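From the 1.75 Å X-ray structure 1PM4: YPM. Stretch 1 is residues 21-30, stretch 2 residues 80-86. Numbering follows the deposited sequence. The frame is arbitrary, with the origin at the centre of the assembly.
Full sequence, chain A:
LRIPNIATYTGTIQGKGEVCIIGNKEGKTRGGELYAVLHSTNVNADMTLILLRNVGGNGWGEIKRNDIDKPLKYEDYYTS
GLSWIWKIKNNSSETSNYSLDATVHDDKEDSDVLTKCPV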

# COMPACT_ATOMS: atom_id res chain seq x y z
N ILE A 21 10.37 5.66 -15.39
CA ILE A 21 11.41 4.71 -15.73
C ILE A 21 10.81 3.32 -15.56
O ILE A 21 10.26 2.98 -14.51
CB ILE A 21 12.68 4.95 -14.87
CG1 ILE A 21 13.24 6.34 -15.18
CG2 ILE A 21 13.75 3.83 -15.14
CD1 ILE A 21 14.43 6.70 -14.41
N ILE A 22 10.85 2.54 -16.63
CA ILE A 22 10.26 1.21 -16.60
C ILE A 22 11.33 0.12 -16.25
O ILE A 22 12.48 0.22 -16.61
CB ILE A 22 9.58 0.90 -17.94
CG1 ILE A 22 8.76 -0.38 -17.87
CG2 ILE A 22 10.53 0.76 -19.02
CD1 ILE A 22 7.66 -0.34 -18.97
N GLY A 23 10.86 -0.90 -15.59
CA GLY A 23 11.66 -2.07 -15.23
C GLY A 23 10.97 -3.32 -15.67
O GLY A 23 9.74 -3.39 -15.69
N ASN A 24 11.78 -4.33 -15.96
CA ASN A 24 11.29 -5.63 -16.40
C ASN A 24 10.27 -5.52 -17.54
O ASN A 24 9.17 -6.06 -17.45
CB ASN A 24 10.70 -6.40 -15.23
CG ASN A 24 10.36 -7.82 -15.62
OD1 ASN A 24 11.07 -8.38 -16.44
ND2 ASN A 24 9.31 -8.38 -15.06
N LYS A 25 10.63 -4.80 -18.59
CA LYS A 25 9.60 -4.24 -19.48
C LYS A 25 8.87 -5.37 -20.27
O LYS A 25 7.63 -5.35 -20.41
CB LYS A 25 10.15 -3.07 -20.34
CG LYS A 25 11.58 -3.22 -20.92
CD LYS A 25 11.87 -2.13 -22.00
CE LYS A 25 13.11 -1.29 -21.73
NZ LYS A 25 14.32 -2.13 -21.34
N GLU A 26 9.61 -6.41 -20.65
CA GLU A 26 9.00 -7.62 -21.23
C GLU A 26 8.23 -8.55 -20.25
O GLU A 26 7.79 -9.62 -20.65
CB GLU A 26 10.05 -8.45 -21.97
CG GLU A 26 11.00 -9.26 -21.09
CD GLU A 26 12.12 -8.43 -20.47
OE1 GLU A 26 13.18 -8.28 -21.13
OE2 GLU A 26 11.93 -7.95 -19.31
N GLY A 27 8.09 -8.15 -18.98
CA GLY A 27 7.43 -8.96 -17.97
C GLY A 27 7.98 -10.39 -17.91
O GLY A 27 7.23 -11.36 -18.04
N LYS A 28 9.30 -10.52 -17.78
CA LYS A 28 9.91 -11.81 -17.52
C LYS A 28 9.56 -12.16 -16.08
O LYS A 28 9.28 -11.25 -15.26
CB LYS A 28 11.43 -11.76 -17.76
N THR A 29 9.52 -13.46 -15.78
CA THR A 29 9.12 -13.92 -14.44
C THR A 29 10.23 -13.63 -13.43
O THR A 29 11.41 -13.90 -13.67
CB THR A 29 8.77 -15.45 -14.46
N ARG A 30 9.85 -13.08 -12.28
CA ARG A 30 10.81 -12.85 -11.20
C ARG A 30 10.11 -12.93 -9.88
O ARG A 30 8.91 -12.64 -9.80
N SER A 80 3.54 -15.17 -12.86
CA SER A 80 3.58 -14.45 -14.14
C SER A 80 4.42 -13.18 -13.94
O SER A 80 4.31 -12.52 -12.92
CB SER A 80 2.17 -14.10 -14.65
N GLY A 81 5.26 -12.87 -14.91
CA GLY A 81 6.12 -11.70 -14.81
C GLY A 81 5.29 -10.47 -15.01
O GLY A 81 4.26 -10.50 -15.69
N LEU A 82 5.73 -9.36 -14.43
CA LEU A 82 5.05 -8.11 -14.62
C LEU A 82 6.05 -6.99 -14.55
O LEU A 82 7.08 -7.08 -13.87
CB LEU A 82 3.97 -7.91 -13.58
CG LEU A 82 2.65 -8.67 -13.81
CD1 LEU A 82 1.69 -8.24 -12.71
CD2 LEU A 82 2.06 -8.36 -15.18
N SER A 83 5.72 -5.93 -15.25
CA SER A 83 6.61 -4.80 -15.31
C SER A 83 6.19 -3.82 -14.27
O SER A 83 5.08 -3.84 -13.69
CB SER A 83 6.69 -4.20 -16.73
OG SER A 83 5.44 -3.77 -17.14
N TRP A 84 7.11 -2.91 -13.99
CA TRP A 84 6.85 -1.90 -12.98
C TRP A 84 7.33 -0.61 -13.56
O TRP A 84 8.18 -0.61 -14.46
CB TRP A 84 7.59 -2.25 -11.69
CG TRP A 84 9.02 -2.43 -11.76
CD1 TRP A 84 9.95 -1.46 -11.70
CD2 TRP A 84 9.74 -3.69 -11.84
NE1 TRP A 84 11.20 -2.00 -11.75
CE2 TRP A 84 11.12 -3.37 -11.84
CE3 TRP A 84 9.35 -5.04 -11.90
CZ2 TRP A 84 12.15 -4.36 -11.93
CZ3 TRP A 84 10.36 -6.04 -11.98
CH2 TRP A 84 11.74 -5.69 -11.99
N ILE A 85 6.82 0.48 -13.02
CA ILE A 85 7.31 1.83 -13.29
C ILE A 85 7.61 2.58 -12.02
O ILE A 85 6.82 2.60 -11.03
CB ILE A 85 6.29 2.59 -14.10
CG1 ILE A 85 6.29 2.06 -15.52
CG2 ILE A 85 6.54 4.17 -14.13
CD1 ILE A 85 5.08 2.60 -16.25
N TRP A 86 8.77 3.22 -12.04
CA TRP A 86 9.14 4.22 -11.08
C TRP A 86 8.77 5.60 -11.65
O TRP A 86 9.31 6.00 -12.67
CB TRP A 86 10.65 4.19 -10.88
CG TRP A 86 11.16 2.85 -10.46
CD1 TRP A 86 12.00 2.07 -11.20
CD2 TRP A 86 11.02 2.22 -9.18
NE1 TRP A 86 12.26 0.91 -10.52
CE2 TRP A 86 11.73 0.96 -9.27
CE3 TRP A 86 10.33 2.49 -8.02
CZ2 TRP A 86 11.77 0.06 -8.27
CZ3 TRP A 86 10.35 1.53 -6.99
CH2 TRP A 86 11.10 0.34 -7.11
O HOH W 1 5.40 -3.13 -20.13

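Strands 21-23 and 84-86 run antiparallel, their axes 4.7 Å apart at closest approach and their directions 150° apart. I21 and W86 form a hydrogen-bonded pair, with I21 N to W86 O and W86 N to I21 O both 2.9 Å. G23 and W84 form the next, with G23 N to W84 O at 2.9 Å and W84 N to G23 O at 3.2 Å. Between them lies the non-hydrogen-bonded pair I22-I85, whose CA atoms are 4.5 Å apart; here the CA-H groups face carbonyls instead, I85 CA to I21 O at 3.4 Å and I22 CA to W84 O at 3.5 Å.

Beyond G23 the first stretch leaves the ladder in a type I turn from N24 to G27, closed by G27 N to N24 O at 2.8 Å. N24 ND2 donates to L82 O (2.8 Å), tying the turn to the second stretch; within the first stretch N24 ND2 also donates to K28 O (2.9 Å) and N24 OD1 accepts from K28 N (3.1 Å), holding the loop in place. Past the turn the two stretches stay close through G81, whose CA lies 3.2 Å from K28 O and 3.4 Å from G27 O. A CB on G81 would clash with both carbonyl oxygens.

On the sheet face shared by I21, W84 and W86, the W84 indole folds back over G23, with chi1 at 57° (p). G23 CA sits 3.8 Å from the centroid of its five-membered ring, a CH-pi contact, and N24 CB packs over the same face, 3.3 Å from W84 CZ3. A CB on G23 would fall 2.1 Å from W84 NE1, so the missing side chain makes room for the ring. On the other face, I22 CG1 meets I85 CG1 at 4.2 Å, an apolar contact. A water bridges the turn to S83, donating to K25 O (3.2 Å) and hydrogen-bonding S83 OG (3.1 Å).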